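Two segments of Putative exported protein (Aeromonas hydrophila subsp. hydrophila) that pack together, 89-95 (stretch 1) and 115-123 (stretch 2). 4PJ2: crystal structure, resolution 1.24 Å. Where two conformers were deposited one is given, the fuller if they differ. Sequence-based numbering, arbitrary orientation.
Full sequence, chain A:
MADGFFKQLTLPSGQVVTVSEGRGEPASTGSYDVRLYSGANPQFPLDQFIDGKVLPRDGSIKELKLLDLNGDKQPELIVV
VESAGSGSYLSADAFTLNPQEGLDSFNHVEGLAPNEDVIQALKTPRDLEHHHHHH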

# COMPACT_ATOMS: atom_id res chain seq x y z
N TYR A 89 -0.72 6.19 0.45
CA TYR A 89 -1.01 6.39 1.86
C TYR A 89 -0.34 5.33 2.72
O TYR A 89 -0.26 4.15 2.36
CB TYR A 89 -2.52 6.37 2.12
CG TYR A 89 -3.24 7.39 1.27
CD1 TYR A 89 -3.09 8.75 1.51
CD2 TYR A 89 -4.05 7.01 0.21
CE1 TYR A 89 -3.72 9.70 0.73
CE2 TYR A 89 -4.69 7.96 -0.57
CZ TYR A 89 -4.51 9.31 -0.30
OH TYR A 89 -5.10 10.31 -1.03
N LEU A 90 0.13 5.77 3.88
CA LEU A 90 0.81 4.87 4.80
C LEU A 90 -0.12 4.38 5.89
O LEU A 90 -0.98 5.08 6.41
CB LEU A 90 2.01 5.58 5.44
CG LEU A 90 3.11 6.03 4.48
CD1 LEU A 90 4.22 6.75 5.25
CD2 LEU A 90 3.70 4.89 3.68
N SER A 91 0.10 3.12 6.24
CA SER A 91 -0.52 2.52 7.40
C SER A 91 0.58 1.81 8.16
O SER A 91 1.67 1.59 7.64
CB SER A 91 -1.66 1.57 6.99
OG SER A 91 -1.20 0.59 6.07
N ALA A 92 0.32 1.51 9.42
CA ALA A 92 1.33 0.83 10.20
C ALA A 92 0.69 0.16 11.38
O ALA A 92 -0.29 0.65 11.93
CB ALA A 92 2.40 1.80 10.68
N ASP A 93 1.29 -0.96 11.77
CA ASP A 93 0.95 -1.66 13.00
C ASP A 93 2.17 -1.71 13.89
O ASP A 93 3.27 -1.93 13.42
CB ASP A 93 0.48 -3.08 12.68
CG ASP A 93 -0.71 -3.09 11.79
OD1 ASP A 93 -1.78 -2.62 12.23
OD2 ASP A 93 -0.58 -3.54 10.63
N ALA A 94 1.95 -1.50 15.18
CA ALA A 94 3.01 -1.64 16.17
C ALA A 94 2.74 -2.87 17.03
O ALA A 94 1.59 -3.16 17.38
CB ALA A 94 3.10 -0.39 17.05
N PHE A 95 3.82 -3.56 17.40
CA PHE A 95 3.77 -4.77 18.21
C PHE A 95 4.73 -4.68 19.38
O PHE A 95 5.86 -4.21 19.23
CB PHE A 95 4.19 -6.01 17.39
CG PHE A 95 3.36 -6.25 16.17
CD1 PHE A 95 2.37 -7.22 16.16
CD2 PHE A 95 3.61 -5.54 15.02
CE1 PHE A 95 1.63 -7.44 15.03
CE2 PHE A 95 2.85 -5.75 13.88
CZ PHE A 95 1.86 -6.70 13.89
N ASN A 115 4.60 11.34 3.28
CA ASN A 115 5.74 11.88 4.03
C ASN A 115 5.43 12.16 5.49
O ASN A 115 6.24 12.79 6.18
CB ASN A 115 6.26 13.13 3.35
CG ASN A 115 6.89 12.82 2.02
OD1 ASN A 115 7.91 12.13 1.96
ND2 ASN A 115 6.29 13.30 0.95
N GLU A 116 4.28 11.69 5.96
CA GLU A 116 3.92 11.88 7.36
C GLU A 116 4.69 10.94 8.29
O GLU A 116 5.05 9.82 7.90
CB GLU A 116 2.40 11.82 7.57
CG GLU A 116 1.72 13.13 7.17
CD GLU A 116 0.21 13.14 7.36
OE1 GLU A 116 -0.37 12.06 7.63
OE2 GLU A 116 -0.39 14.23 7.21
N ASP A 117 4.95 11.40 9.51
CA ASP A 117 5.71 10.65 10.49
C ASP A 117 4.79 9.61 11.10
O ASP A 117 3.90 9.90 11.87
CB ASP A 117 6.23 11.62 11.56
CG ASP A 117 7.17 10.96 12.56
OD1 ASP A 117 7.10 9.74 12.75
OD2 ASP A 117 7.99 11.68 13.17
N VAL A 118 5.05 8.34 10.76
CA VAL A 118 4.23 7.22 11.21
C VAL A 118 4.39 7.02 12.70
O VAL A 118 3.45 6.69 13.42
CB VAL A 118 4.66 5.94 10.47
CG1 VAL A 118 4.03 4.70 11.08
CG2 VAL A 118 4.32 6.05 8.99
N ILE A 119 5.60 7.24 13.17
CA ILE A 119 5.90 7.02 14.58
C ILE A 119 5.15 8.03 15.43
O ILE A 119 4.57 7.68 16.45
CB ILE A 119 7.40 7.11 14.84
CG1 ILE A 119 8.12 5.96 14.11
CG2 ILE A 119 7.70 7.04 16.33
CD1 ILE A 119 7.69 4.54 14.52
N GLN A 120 5.16 9.29 15.02
CA GLN A 120 4.41 10.34 15.70
C GLN A 120 2.94 9.97 15.75
O GLN A 120 2.27 10.13 16.76
CB GLN A 120 4.59 11.68 14.97
CG GLN A 120 3.80 12.87 15.54
CD GLN A 120 3.68 14.05 14.57
OE1 GLN A 120 3.90 13.91 13.36
NE2 GLN A 120 3.32 15.22 15.10
N ALA A 121 2.43 9.46 14.63
CA ALA A 121 1.01 9.13 14.55
C ALA A 121 0.65 7.99 15.51
O ALA A 121 -0.42 7.99 16.12
CB ALA A 121 0.64 8.76 13.13
N LEU A 122 1.56 7.04 15.66
CA LEU A 122 1.36 5.92 16.56
C LEU A 122 1.49 6.30 18.03
O LEU A 122 1.09 5.52 18.90
CB LEU A 122 2.36 4.81 16.25
CG LEU A 122 2.11 3.97 15.00
CD1 LEU A 122 3.40 3.26 14.59
CD2 LEU A 122 0.99 2.97 15.23
N LYS A 123 2.06 7.47 18.31
CA LYS A 123 2.27 7.93 19.68
C LYS A 123 1.24 8.97 20.09
O LYS A 123 1.11 9.29 21.27
CB LYS A 123 3.67 8.53 19.85
CG LYS A 123 4.80 7.53 19.89
CD LYS A 123 6.05 8.19 20.45
CE LYS A 123 7.31 7.65 19.82
NZ LYS A 123 8.47 8.55 20.07

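The most unusual feature of this contact is the 3.4 Å approach of Ala92 CB to Val118 CG1, which is short for two methyl carbons. Around it a strand and a short helix meet mainly through five aliphatic side chains, with no hydrogen bond between the two segments, and two of the three on the strand are mere alanine methyls. The example illustrates how alternation in a strand is matched to the repeat of a helix. In the strand, Leu90, Ala92 and Ala94 direct their CA-to-CB bonds toward the helix, whereas those of Ser91 and Asp93 point away, and both carboxylate oxygens of Asp93 are satisfied elsewhere in the structure. On the helix, Val118 and Leu122, four residues apart and thus about one turn, supply the matching surface; the backbone bond from Leu122 N to Val118 O (3.0 Å) belongs to that same turn.

At the tight spot the backbones are also near, with the CA atoms of Ala92 and Val118 7.1 Å apart. The other methyl of Val118 serves a different neighbour: CG2 sits 3.8 Å from Leu90 CD1, so the branched side chain spans two strand positions. Leu90 CD1 also lies 4.1 Å from the backbone Glu116 O. Leu122 reaches two strand positions as well, more loosely: its CD1 is 4.3 Å from Ala92 CB and its CD2 4.4 Å from Ala94 CB, although CD1 is as close to that second methyl, so its branches do not divide the work. Ala92 therefore touches both helix residues; the strand and helix axes cross at 57° and come within 9.4 Å.

Polar groups organise the helix start instead of the interface. Asp117, its CA-to-CB bond pointing away from the strand, occupies the N-cap position, and its OD1 accepts from Gln120 N at 3.0 Å with a nearly straight 167° angle. This occupies an amide of the first turn, which lacks a preceding helical carbonyl, while Val118 beside it faces the strand.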